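PDB 2X7Q: possible thiamine biosynthesis enzyme, which is of unknown function but has a periplasmic binding protein fold and probably binds a small ligand, perhaps one connected with thiamine biosynthesis. Local coordinates for residues 129-134 / 147-152; 159-164 / 169-174; 183-186 / 191-194. The protein carries 1 engineered substitution. All blocks are in the same frame, centred on the assembly; numbering follows the deposited sequence.

Contact 1. Residues 129-134 / 147-152; sequences GSYVMS and DQFQVL
An edge-to-face aromatic pair, Y131 against F149, joins the start of helix 129-141 to strand 148-151, an outermost strand of its five-stranded sheet. The ring centroids lie 4.8 Å apart and the planes are inclined at 55°, so the T-shape is a tilted one. The edge belongs to Y131: its CE2 stands 3.5 Å above the F149 plane, over the centre of that ring, and is 3.7 Å from F149 CZ. With CG anti to the backbone N (chi1 172°), the Y131 ring is carried off the helix to reach the strand, although its CB does not point there.

S134, one turn further on, meets the same phenylalanine differently. Its OG sits at the ring edge, close to the plane, 3.6 Å from F149 CE2. That hydroxyl is already committed to its own helix, since S134 OG donates to Y131 O at 2.6 Å, and the same carbonyl also accepts from S134 N. One residue therefore meets a face of F149 and the other its rim, while the hydroxyl is held by the main-chain carbonyl of Y131, not by its ring.

F149 also touches I121 on strand 120-123, and Y131 forms a further edge-to-face pair with F135. Strands 120-123 and 148-151 run parallel, paired through backbone bonds, and with the intervening helix 129-141 they form a beta-alpha-beta unit, the building block of the periplasmic binding protein fold.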
ATOM      1  N   GLY A 129      -1.387  -6.954  -3.580  1.00 12.15           N
ATOM      2  CA  GLY A 129      -2.584  -6.176  -3.840  1.00 12.01           C
ATOM      3  C   GLY A 129      -3.235  -6.586  -5.147  1.00 11.64           C
ATOM      4  O   GLY A 129      -4.457  -6.704  -5.232  1.00 12.11           O
ATOM      5  N   SER A 130      -2.413  -6.804  -6.168  1.00 11.46           N
ATOM      6  CA  SER A 130      -2.906  -7.214  -7.478  1.00 11.47           C
ATOM      7  C   SER A 130      -3.609  -8.567  -7.397  1.00 12.00           C
ATOM      8  O   SER A 130      -4.493  -8.868  -8.198  1.00 12.52           O
ATOM      9  CB  SER A 130      -1.758  -7.285  -8.485  1.00 11.70           C
ATOM     10  OG  SER A 130      -0.789  -8.238  -8.093  1.00 11.94           O
ATOM     11  N   TYR A 131      -3.204  -9.381  -6.427  1.00 12.28           N
ATOM     12  CA  TYR A 131      -3.808 -10.692  -6.221  1.00 11.61           C
ATOM     13  C   TYR A 131      -5.079 -10.584  -5.384  1.00 11.42           C
ATOM     14  O   TYR A 131      -6.132 -11.085  -5.773  1.00 12.17           O
ATOM     15  CB  TYR A 131      -2.810 -11.639  -5.549  1.00 12.89           C
ATOM     16  CG  TYR A 131      -3.411 -12.958  -5.115  1.00 12.62           C
ATOM     17  CD1 TYR A 131      -3.850 -13.146  -3.811  1.00 13.11           C
ATOM     18  CD2 TYR A 131      -3.539 -14.012  -6.008  1.00 12.91           C
ATOM     19  CE1 TYR A 131      -4.402 -14.347  -3.408  1.00 12.43           C
ATOM     20  CE2 TYR A 131      -4.091 -15.218  -5.616  1.00 12.89           C
ATOM     21  CZ  TYR A 131      -4.520 -15.380  -4.315  1.00 13.66           C
ATOM     22  OH  TYR A 131      -5.067 -16.578  -3.919  1.00 12.96           O
ATOM     23  N   VAL A 132      -4.973  -9.929  -4.233  1.00 11.67           N
ATOM     24  CA  VAL A 132      -6.104  -9.780  -3.323  1.00 12.62           C
ATOM     25  C   VAL A 132      -7.275  -9.054  -3.980  1.00 12.15           C
ATOM     26  O   VAL A 132      -8.422  -9.485  -3.869  1.00 12.11           O
ATOM     27  CB  VAL A 132      -5.696  -9.022  -2.044  1.00 12.33           C
ATOM     28  CG1 VAL A 132      -6.927  -8.535  -1.297  1.00 13.17           C
ATOM     29  CG2 VAL A 132      -4.829  -9.901  -1.159  1.00 13.60           C
HETATM   30  N   MSE A 133      -6.978  -7.960  -4.672  1.00 11.41           N
HETATM   31  CA  MSE A 133      -8.011  -7.139  -5.295  1.00 13.25           C
HETATM   32  C   MSE A 133      -8.754  -7.867  -6.409  1.00 12.87           C
HETATM   33  O   MSE A 133      -9.862  -7.478  -6.769  1.00 12.35           O
HETATM   34  CB  MSE A 133      -7.414  -5.834  -5.827  1.00 11.22           C
HETATM   35  CG  MSE A 133      -6.997  -4.852  -4.746  1.00 12.70           C
HETATM   36 SE   MSE A 133      -8.481  -4.383  -3.572  1.00 20.31          SE
HETATM   37  CE  MSE A 133      -9.708  -3.688  -4.901  1.00 12.05           C
ATOM     38  N   SER A 134      -8.146  -8.912  -6.960  1.00 12.40           N
ATOM     39  CA  SER A 134      -8.797  -9.686  -8.011  1.00 12.14           C
ATOM     40  C   SER A 134     -10.015 -10.403  -7.441  1.00 12.21           C
ATOM     41  O   SER A 134     -11.024 -10.571  -8.124  1.00 11.59           O
ATOM     42  CB  SER A 134      -7.828 -10.688  -8.641  1.00 12.81           C
ATOM     43  OG  SER A 134      -7.583 -11.785  -7.783  1.00 12.20           O
ATOM     44  N   ASP A 147      -9.191 -18.476 -10.448  1.00 17.93           N
ATOM     45  CA  ASP A 147      -8.335 -19.550  -9.950  1.00 19.24           C
ATOM     46  C   ASP A 147      -7.098 -19.767 -10.818  1.00 19.06           C
ATOM     47  O   ASP A 147      -6.248 -20.599 -10.503  1.00 19.81           O
ATOM     48  CB  ASP A 147      -9.130 -20.851  -9.806  1.00 20.81           C
ATOM     49  CG  ASP A 147      -9.891 -21.217 -11.066  1.00 22.51           C
ATOM     50  OD1 ASP A 147      -9.322 -21.098 -12.170  1.00 24.12           O
ATOM     51  OD2 ASP A 147     -11.057 -21.646 -10.952  1.00 24.78           O
ATOM     52  N   GLN A 148      -7.002 -19.015 -11.911  1.00 17.84           N
ATOM     53  CA  GLN A 148      -5.824 -19.058 -12.770  1.00 16.36           C
ATOM     54  C   GLN A 148      -4.962 -17.818 -12.547  1.00 15.27           C
ATOM     55  O   GLN A 148      -5.353 -16.708 -12.911  1.00 14.29           O
ATOM     56  CB  GLN A 148      -6.228 -19.152 -14.243  1.00 15.48           C
ATOM     57  CG  GLN A 148      -6.907 -20.461 -14.624  1.00 19.73           C
ATOM     58  CD  GLN A 148      -7.080 -20.614 -16.123  1.00 20.10           C
ATOM     59  OE1 GLN A 148      -6.148 -20.989 -16.833  1.00 19.51           O
ATOM     60  NE2 GLN A 148      -8.280 -20.325 -16.611  1.00 18.57           N
ATOM     61  N   PHE A 149      -3.790 -18.011 -11.953  1.00 13.91           N
ATOM     62  CA  PHE A 149      -2.907 -16.895 -11.641  1.00 14.11           C
ATOM     63  C   PHE A 149      -1.515 -17.073 -12.233  1.00 14.65           C
ATOM     64  O   PHE A 149      -0.923 -18.148 -12.151  1.00 15.44           O
ATOM     65  CB  PHE A 149      -2.812 -16.689 -10.129  1.00 12.94           C
ATOM     66  CG  PHE A 149      -4.123 -16.337  -9.481  1.00 15.19           C
ATOM     67  CD1 PHE A 149      -4.856 -17.293  -8.797  1.00 14.84           C
ATOM     68  CD2 PHE A 149      -4.624 -15.047  -9.559  1.00 12.72           C
ATOM     69  CE1 PHE A 149      -6.060 -16.971  -8.203  1.00 13.85           C
ATOM     70  CE2 PHE A 149      -5.828 -14.719  -8.968  1.00 13.64           C
ATOM     71  CZ  PHE A 149      -6.548 -15.682  -8.289  1.00 15.01           C
ATOM     72  N   GLN A 150      -0.996 -16.005 -12.833  1.00 14.46           N
ATOM     73  CA  GLN A 150       0.341 -16.029 -13.420  0.57 14.34           C
ATOM     74  C   GLN A 150       1.297 -15.127 -12.646  1.00 13.32           C
ATOM     75  O   GLN A 150       1.225 -13.901 -12.744  1.00 13.48           O
ATOM     76  CB  GLN A 150       0.298 -15.606 -14.888  0.57 14.45           C
ATOM     77  CG  GLN A 150      -0.385 -16.609 -15.813  0.57 14.92           C
ATOM     78  CD  GLN A 150      -1.891 -16.638 -15.641  0.57 14.49           C
ATOM     79  OE1 GLN A 150      -2.511 -17.700 -15.683  0.57 13.68           O
ATOM     80  NE2 GLN A 150      -2.489 -15.468 -15.446  0.57 13.93           N
ATOM     81  N   VAL A 151       2.172 -15.739 -11.853  1.00 13.66           N
ATOM     82  CA  VAL A 151       3.148 -14.988 -11.072  1.00 14.20           C
ATOM     83  C   VAL A 151       4.210 -14.404 -11.997  1.00 14.16           C
ATOM     84  O   VAL A 151       5.032 -15.135 -12.552  1.00 14.11           O
ATOM     85  CB  VAL A 151       3.818 -15.873 -10.009  1.00 14.46           C
ATOM     86  CG1 VAL A 151       4.836 -15.069  -9.213  1.00 14.35           C
ATOM     87  CG2 VAL A 151       2.772 -16.479  -9.088  1.00 14.40           C
ATOM     88  N   LEU A 152       4.188 -13.085 -12.160  1.00 14.89           N
ATOM     89  CA  LEU A 152       5.052 -12.423 -13.134  1.00 15.36           C
ATOM     90  C   LEU A 152       6.089 -11.497 -12.493  1.00 16.56           C
ATOM     91  O   LEU A 152       6.933 -10.928 -13.185  1.00 17.11           O
ATOM     92  CB  LEU A 152       4.204 -11.669 -14.163  1.00 14.34           C
ATOM     93  CG  LEU A 152       3.299 -12.568 -15.012  1.00 13.39           C
ATOM     94  CD1 LEU A 152       2.153 -11.782 -15.622  1.00 12.69           C
ATOM     95  CD2 LEU A 152       4.098 -13.298 -16.086  1.00 14.85           C
TER

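Contact 2. Residues 159-164 / 169-174; sequences RDSVNL and EGSDAF
The ring of F174 receives V162 at its edge, where V162 CG1 lies in the ring plane 3.5 Å from F174 CD1. V162 CG2 follows along the same rim, 3.7 Å from F174 CE1, so both methyl branches of the valine are used. R159 adds its aliphatic part obliquely at the far end of the ring, with its CG nearest F174 CZ; its guanidinium plane is turned 62° from the ring and leads elsewhere, to a salt bridge with E189 and a cation-pi contact with F155. F155 and L158 of the same helix also touch F174. With CG between its backbone N and carbonyl carbon, the phenylalanine turns its CD1-CE1 edge to the valine.

Toward the turn 169-171 that precedes the strand, the contact becomes polar. S161 OG donates to E169 O at 2.6 Å, approaching 16° from the carbonyl plane with a C=O...donor angle of 144°, and accepts from S171 OG at 2.7 Å. A weak backbone bond, S171 N to S161 O at 3.3 Å, lies beside this relay. The S161 carbonyl also takes the N-H of L164, where positive phi closes the helix in a Schellman motif. L164 then extends its CD2 to G170 CA, 3.8 Å away. One residue after S161, V162 CA makes a nearly straight CA-H...O contact with S171 O, an oxygen that also accepts a hydrogen bond from R109.

In chemical terms the joint has two halves: hydrocarbon packing settles the helix against strand 173-177, whereas the buried S161 hydroxyl, gripped as both donor and acceptor, fixes the polar turn that leads into the strand and satisfies its own hydrogen-bonding needs.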
ATOM      1  N   ARG A 159       2.645  -6.345 -18.147  1.00 11.33           N
ATOM      2  CA  ARG A 159       2.233  -5.715 -19.395  1.00 11.53           C
ATOM      3  C   ARG A 159       2.539  -6.612 -20.589  1.00 11.68           C
ATOM      4  O   ARG A 159       1.729  -6.737 -21.503  1.00 12.66           O
ATOM      5  CB  ARG A 159       2.915  -4.356 -19.568  1.00 11.95           C
ATOM      6  CG  ARG A 159       2.613  -3.357 -18.463  1.00 12.53           C
ATOM      7  CD  ARG A 159       3.010  -1.948 -18.873  1.00 12.81           C
ATOM      8  NE  ARG A 159       4.400  -1.873 -19.312  1.00 13.21           N
ATOM      9  CZ  ARG A 159       5.425  -1.605 -18.508  1.00 13.39           C
ATOM     10  NH1 ARG A 159       5.216  -1.386 -17.219  1.00 12.53           N
ATOM     11  NH2 ARG A 159       6.658  -1.554 -18.992  1.00 12.70           N
ATOM     12  N   ASP A 160       3.713  -7.234 -20.577  1.00 12.36           N
ATOM     13  CA  ASP A 160       4.105  -8.143 -21.649  1.00 13.78           C
ATOM     14  C   ASP A 160       3.202  -9.374 -21.668  1.00 12.81           C
ATOM     15  O   ASP A 160       2.877  -9.904 -22.730  1.00 13.58           O
ATOM     16  CB  ASP A 160       5.566  -8.567 -21.492  1.00 13.46           C
ATOM     17  CG  ASP A 160       6.532  -7.425 -21.728  1.00 15.37           C
ATOM     18  OD1 ASP A 160       6.090  -6.353 -22.192  1.00 14.52           O
ATOM     19  OD2 ASP A 160       7.738  -7.599 -21.456  1.00 15.58           O
ATOM     20  N   SER A 161       2.793  -9.822 -20.485  1.00 13.03           N
ATOM     21  CA  SER A 161       1.944 -11.002 -20.361  1.00 12.82           C
ATOM     22  C   SER A 161       0.584 -10.808 -21.024  1.00 12.96           C
ATOM     23  O   SER A 161       0.155 -11.637 -21.825  1.00 12.23           O
ATOM     24  CB  SER A 161       1.759 -11.366 -18.891  1.00 12.93           C
ATOM     25  OG  SER A 161       0.889 -12.470 -18.750  1.00 13.33           O
ATOM     26  N   VAL A 162      -0.087  -9.711 -20.688  1.00 11.83           N
ATOM     27  CA  VAL A 162      -1.402  -9.424 -21.249  1.00 11.25           C
ATOM     28  C   VAL A 162      -1.313  -9.126 -22.741  1.00 11.85           C
ATOM     29  O   VAL A 162      -2.315  -9.168 -23.454  1.00 10.89           O
ATOM     30  CB  VAL A 162      -2.092  -8.255 -20.522  1.00 10.57           C
ATOM     31  CG1 VAL A 162      -2.449  -8.654 -19.098  1.00 10.82           C
ATOM     32  CG2 VAL A 162      -1.206  -7.021 -20.534  1.00 10.81           C
ATOM     33  N   ASN A 163      -0.105  -8.821 -23.206  1.00 11.67           N
ATOM     34  CA  ASN A 163       0.137  -8.617 -24.628  1.00 12.36           C
ATOM     35  C   ASN A 163       0.608  -9.903 -25.298  1.00 13.28           C
ATOM     36  O   ASN A 163       0.952  -9.911 -26.479  1.00 12.48           O
ATOM     37  CB  ASN A 163       1.153  -7.494 -24.849  1.00 12.34           C
ATOM     38  CG  ASN A 163       0.531  -6.118 -24.734  1.00 11.99           C
ATOM     39  OD1 ASN A 163      -0.482  -5.828 -25.369  1.00 11.13           O
ATOM     40  ND2 ASN A 163       1.136  -5.261 -23.923  1.00 12.00           N
ATOM     41  N   LEU A 164       0.625 -10.987 -24.526  1.00 12.11           N
ATOM     42  CA  LEU A 164       1.010 -12.298 -25.033  1.00 14.39           C
ATOM     43  C   LEU A 164       2.379 -12.263 -25.699  1.00 15.84           C
ATOM     44  O   LEU A 164       2.571 -12.832 -26.774  1.00 16.53           O
ATOM     45  CB  LEU A 164      -0.046 -12.823 -26.009  1.00 14.48           C
ATOM     46  CG  LEU A 164      -1.475 -12.895 -25.466  1.00 13.27           C
ATOM     47  CD1 LEU A 164      -2.421 -13.448 -26.526  1.00 14.77           C
ATOM     48  CD2 LEU A 164      -1.530 -13.738 -24.205  1.00 12.83           C
ATOM     49  N   GLU A 169       4.565 -16.103 -19.504  1.00 16.45           N
ATOM     50  CA  GLU A 169       3.255 -16.736 -19.605  1.00 16.48           C
ATOM     51  C   GLU A 169       2.182 -15.691 -19.910  1.00 15.84           C
ATOM     52  O   GLU A 169       2.271 -14.546 -19.460  1.00 16.06           O
ATOM     53  CB  GLU A 169       2.917 -17.485 -18.312  1.00 15.90           C
ATOM     54  CG  GLU A 169       3.742 -18.750 -18.086  1.00 19.09           C
ATOM     55  CD  GLU A 169       3.412 -19.443 -16.780  1.00 20.36           C
ATOM     56  OE1 GLU A 169       3.312 -18.755 -15.747  1.00 20.07           O
ATOM     57  OE2 GLU A 169       3.269 -20.682 -16.782  1.00 22.94           O
ATOM     58  N   GLY A 170       1.168 -16.089 -20.673  1.00 14.47           N
ATOM     59  CA  GLY A 170       0.106 -15.180 -21.062  1.00 13.32           C
ATOM     60  C   GLY A 170      -0.934 -14.972 -19.979  1.00 13.97           C
ATOM     61  O   GLY A 170      -1.136 -15.835 -19.124  1.00 13.51           O
ATOM     62  N   SER A 171      -1.596 -13.820 -20.018  1.00 12.24           N
ATOM     63  CA  SER A 171      -2.654 -13.503 -19.065  1.00 13.12           C
ATOM     64  C   SER A 171      -3.771 -12.728 -19.756  1.00 12.05           C
ATOM     65  O   SER A 171      -3.562 -12.131 -20.812  1.00 10.85           O
ATOM     66  CB  SER A 171      -2.100 -12.691 -17.892  1.00 12.83           C
ATOM     67  OG  SER A 171      -1.129 -13.429 -17.170  1.00 15.81           O
ATOM     68  N   ASP A 172      -4.959 -12.747 -19.162  1.00 10.83           N
ATOM     69  CA  ASP A 172      -6.087 -12.006 -19.707  1.00 10.83           C
ATOM     70  C   ASP A 172      -6.097 -10.571 -19.193  1.00 10.59           C
ATOM     71  O   ASP A 172      -6.472  -9.645 -19.915  1.00  9.78           O
ATOM     72  CB  ASP A 172      -7.409 -12.701 -19.368  1.00 11.22           C
ATOM     73  CG  ASP A 172      -7.600 -13.998 -20.128  1.00 12.75           C
ATOM     74  OD1 ASP A 172      -6.919 -14.192 -21.154  1.00 11.84           O
ATOM     75  OD2 ASP A 172      -8.434 -14.821 -19.698  1.00 13.24           O
ATOM     76  N   ALA A 173      -5.674 -10.392 -17.946  1.00  9.94           N
ATOM     77  CA  ALA A 173      -5.647  -9.070 -17.333  1.00  9.61           C
ATOM     78  C   ALA A 173      -4.876  -9.060 -16.017  1.00 10.20           C
ATOM     79  O   ALA A 173      -4.647 -10.106 -15.409  1.00  9.73           O
ATOM     80  CB  ALA A 173      -7.061  -8.556 -17.115  1.00  9.79           C
ATOM     81  N   PHE A 174      -4.477  -7.866 -15.589  1.00  9.18           N
ATOM     82  CA  PHE A 174      -3.819  -7.678 -14.302  1.00  9.30           C
ATOM     83  C   PHE A 174      -4.309  -6.375 -13.680  1.00  9.33           C
ATOM     84  O   PHE A 174      -4.894  -5.537 -14.365  1.00  9.13           O
ATOM     85  CB  PHE A 174      -2.297  -7.655 -14.471  1.00 10.32           C
ATOM     86  CG  PHE A 174      -1.781  -6.437 -15.189  1.00  9.67           C
ATOM     87  CD1 PHE A 174      -1.705  -6.412 -16.572  1.00  9.87           C
ATOM     88  CD2 PHE A 174      -1.364  -5.322 -14.480  1.00 10.31           C
ATOM     89  CE1 PHE A 174      -1.227  -5.296 -17.235  1.00 10.31           C
ATOM     90  CE2 PHE A 174      -0.886  -4.205 -15.136  1.00 10.39           C
ATOM     91  CZ  PHE A 174      -0.819  -4.191 -16.514  1.00 10.81           C
TER

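Contact 3. Residues 183-186 / 191-194; sequences KYYD and KQID
Y185 lays one face of its ring against Q192, joining the last turn of helix 178-186 to strand 190-197. The touching atom is Q192 CB, 3.3 Å above the ring plane and displaced toward the rim. Its distance to the centroid is 3.7 Å, at 27° from the ring normal, which qualifies as a CH-pi contact. Beyond CB, Q192 is extended: CG stands anti to the backbone N (chi1 175°) and the next torsion is also anti, so the chain runs across the tyrosine at about a right angle.

Y185 uses a different first torsion. Its CG is anti to the carbonyl carbon (chi1 -69°), which swings the ring end closer to the strand than the CB direction alone would suggest. The CE1 corner then comes 3.2 Å from Q192 N and 3.6 Å from K191 C, close to the peptide that links these strand residues. At the far end, Y185 OH is hydrogen-bonded to S104 on the adjoining strand 100-106.

Dispersion and CH-pi attraction thus supply the helix-to-strand contact itself, while the phenol's polar bond goes to the neighbouring strand, so a single tyrosine bridges two strands of the sheet.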
ATOM      1  N   LYS A 183       0.345   6.034 -17.770  1.00 12.39           N
ATOM      2  CA  LYS A 183       1.365   6.260 -18.787  1.00 13.52           C
ATOM      3  C   LYS A 183       1.243   5.263 -19.935  1.00 14.09           C
ATOM      4  O   LYS A 183       1.410   5.622 -21.099  1.00 13.61           O
ATOM      5  CB  LYS A 183       2.766   6.168 -18.178  1.00 13.75           C
ATOM      6  CG  LYS A 183       3.882   6.106 -19.216  1.00 14.70           C
ATOM      7  CD  LYS A 183       5.235   5.856 -18.562  1.00 15.69           C
ATOM      8  CE  LYS A 183       6.341   5.705 -19.594  1.00 15.77           C
ATOM      9  NZ  LYS A 183       7.670   5.481 -18.969  1.00 16.81           N
ATOM     10  N   TYR A 184       0.946   4.012 -19.601  1.00 13.13           N
ATOM     11  CA  TYR A 184       0.914   2.947 -20.597  1.00 13.14           C
ATOM     12  C   TYR A 184      -0.444   2.820 -21.284  1.00 12.68           C
ATOM     13  O   TYR A 184      -0.586   2.076 -22.251  1.00 13.95           O
ATOM     14  CB  TYR A 184       1.354   1.618 -19.978  1.00 12.68           C
ATOM     15  CG  TYR A 184       2.768   1.663 -19.445  1.00 12.46           C
ATOM     16  CD1 TYR A 184       3.854   1.443 -20.283  1.00 13.64           C
ATOM     17  CD2 TYR A 184       3.018   1.945 -18.108  1.00 13.99           C
ATOM     18  CE1 TYR A 184       5.149   1.491 -19.799  1.00 14.37           C
ATOM     19  CE2 TYR A 184       4.308   1.995 -17.615  1.00 13.59           C
ATOM     20  CZ  TYR A 184       5.369   1.767 -18.464  1.00 14.37           C
ATOM     21  OH  TYR A 184       6.656   1.815 -17.981  1.00 16.67           O
ATOM     22  N   TYR A 185      -1.436   3.549 -20.786  1.00 12.78           N
ATOM     23  CA  TYR A 185      -2.709   3.661 -21.485  1.00 13.12           C
ATOM     24  C   TYR A 185      -2.568   4.689 -22.600  1.00 13.96           C
ATOM     25  O   TYR A 185      -3.093   4.510 -23.700  1.00 16.01           O
ATOM     26  CB  TYR A 185      -3.825   4.099 -20.538  1.00 13.12           C
ATOM     27  CG  TYR A 185      -4.225   3.073 -19.502  1.00 11.64           C
ATOM     28  CD1 TYR A 185      -4.334   1.727 -19.828  1.00 11.98           C
ATOM     29  CD2 TYR A 185      -4.522   3.459 -18.201  1.00 11.36           C
ATOM     30  CE1 TYR A 185      -4.711   0.792 -18.880  1.00 10.77           C
ATOM     31  CE2 TYR A 185      -4.899   2.533 -17.250  1.00 10.22           C
ATOM     32  CZ  TYR A 185      -4.993   1.203 -17.594  1.00 10.31           C
ATOM     33  OH  TYR A 185      -5.371   0.279 -16.646  1.00 10.25           O
ATOM     34  N   ASP A 186      -1.848   5.768 -22.307  1.00 14.68           N
ATOM     35  CA  ASP A 186      -1.697   6.878 -23.241  1.00 15.21           C
ATOM     36  C   ASP A 186      -0.812   6.530 -24.436  1.00 16.15           C
ATOM     37  O   ASP A 186      -1.056   6.994 -25.550  1.00 16.62           O
ATOM     38  CB  ASP A 186      -1.163   8.118 -22.517  1.00 16.56           C
ATOM     39  CG  ASP A 186      -2.161   8.688 -21.529  1.00 17.39           C
ATOM     40  OD1 ASP A 186      -3.359   8.356 -21.636  1.00 19.44           O
ATOM     41  OD2 ASP A 186      -1.750   9.469 -20.647  1.00 17.66           O
ATOM     42  N   LYS A 191      -4.380  -1.538 -22.184  1.00 12.02           N
ATOM     43  CA  LYS A 191      -5.742  -1.060 -22.382  1.00 10.73           C
ATOM     44  C   LYS A 191      -6.609  -1.292 -21.150  1.00 10.49           C
ATOM     45  O   LYS A 191      -6.746  -2.422 -20.682  1.00  9.61           O
ATOM     46  CB  LYS A 191      -6.357  -1.750 -23.600  1.00 12.55           C
ATOM     47  CG  LYS A 191      -7.832  -1.487 -23.806  0.73 13.14           C
ATOM     48  CD  LYS A 191      -8.300  -2.137 -25.099  0.62 14.30           C
ATOM     49  CE  LYS A 191      -7.746  -3.547 -25.234  0.06 14.55           C
ATOM     50  NZ  LYS A 191      -8.078  -4.166 -26.542  1.00 18.70           N
ATOM     51  N   GLN A 192      -7.191  -0.215 -20.630  1.00 10.47           N
ATOM     52  CA  GLN A 192      -8.031  -0.300 -19.439  1.00  9.67           C
ATOM     53  C   GLN A 192      -9.412  -0.850 -19.769  1.00 11.61           C
ATOM     54  O   GLN A 192     -10.035  -0.443 -20.750  1.00 10.88           O
ATOM     55  CB  GLN A 192      -8.166   1.070 -18.773  1.00 10.76           C
ATOM     56  CG  GLN A 192      -9.127   1.092 -17.595  1.00  9.99           C
ATOM     57  CD  GLN A 192      -9.287   2.472 -16.996  1.00 11.74           C
ATOM     58  OE1 GLN A 192     -10.403   2.945 -16.787  1.00 12.39           O
ATOM     59  NE2 GLN A 192      -8.168   3.127 -16.716  1.00 10.83           N
ATOM     60  N   ILE A 193      -9.889  -1.771 -18.938  1.00 10.31           N
ATOM     61  CA  ILE A 193     -11.205  -2.364 -19.130  1.00 10.95           C
ATOM     62  C   ILE A 193     -12.095  -2.158 -17.908  1.00 11.04           C
ATOM     63  O   ILE A 193     -13.303  -2.386 -17.968  1.00 12.01           O
ATOM     64  CB  ILE A 193     -11.110  -3.872 -19.438  1.00 11.14           C
ATOM     65  CG1 ILE A 193     -10.457  -4.621 -18.274  1.00 10.34           C
ATOM     66  CG2 ILE A 193     -10.342  -4.103 -20.726  1.00 11.25           C
ATOM     67  CD1 ILE A 193     -10.358  -6.119 -18.496  1.00 11.05           C
ATOM     68  N   ASP A 194     -11.496  -1.717 -16.804  1.00 10.92           N
ATOM     69  CA  ASP A 194     -12.242  -1.506 -15.568  1.00 10.76           C
ATOM     70  C   ASP A 194     -11.386  -0.842 -14.486  1.00 11.26           C
ATOM     71  O   ASP A 194     -10.157  -0.828 -14.571  1.00 10.52           O
ATOM     72  CB  ASP A 194     -12.789  -2.840 -15.057  1.00 12.18           C
ATOM     73  CG  ASP A 194     -13.975  -2.671 -14.131  1.00 14.05           C
ATOM     74  OD1 ASP A 194     -14.418  -1.522 -13.922  1.00 14.20           O
ATOM     75  OD2 ASP A 194     -14.469  -3.695 -13.614  1.00 14.92           O
TER

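In the fold
The three contacts follow one another along the chain, each closing before the next opens, and all bring helices against the same mixed sheet, whose strand order is 148-151, 120-123, 173-177, 100-106, 190-197. Contacts 1 and 3 reach its two outermost strands and contact 2 its middle one. Accordingly, contacts 1 and 3 have centres about 18 Å apart and nearest atoms about 9 Å apart, whereas the centre of contact 2 lies about 12 Å from that of contact 1 and 13 Å from that of contact 3, and it touches both: L152 CD1 packs on S161 CB at 3.3 Å, and R159 CZ meets Y184 CE1 at 3.4 Å. This sheet and its helices form one of two lobes; such proteins normally bind ligand between lobes, probably here too.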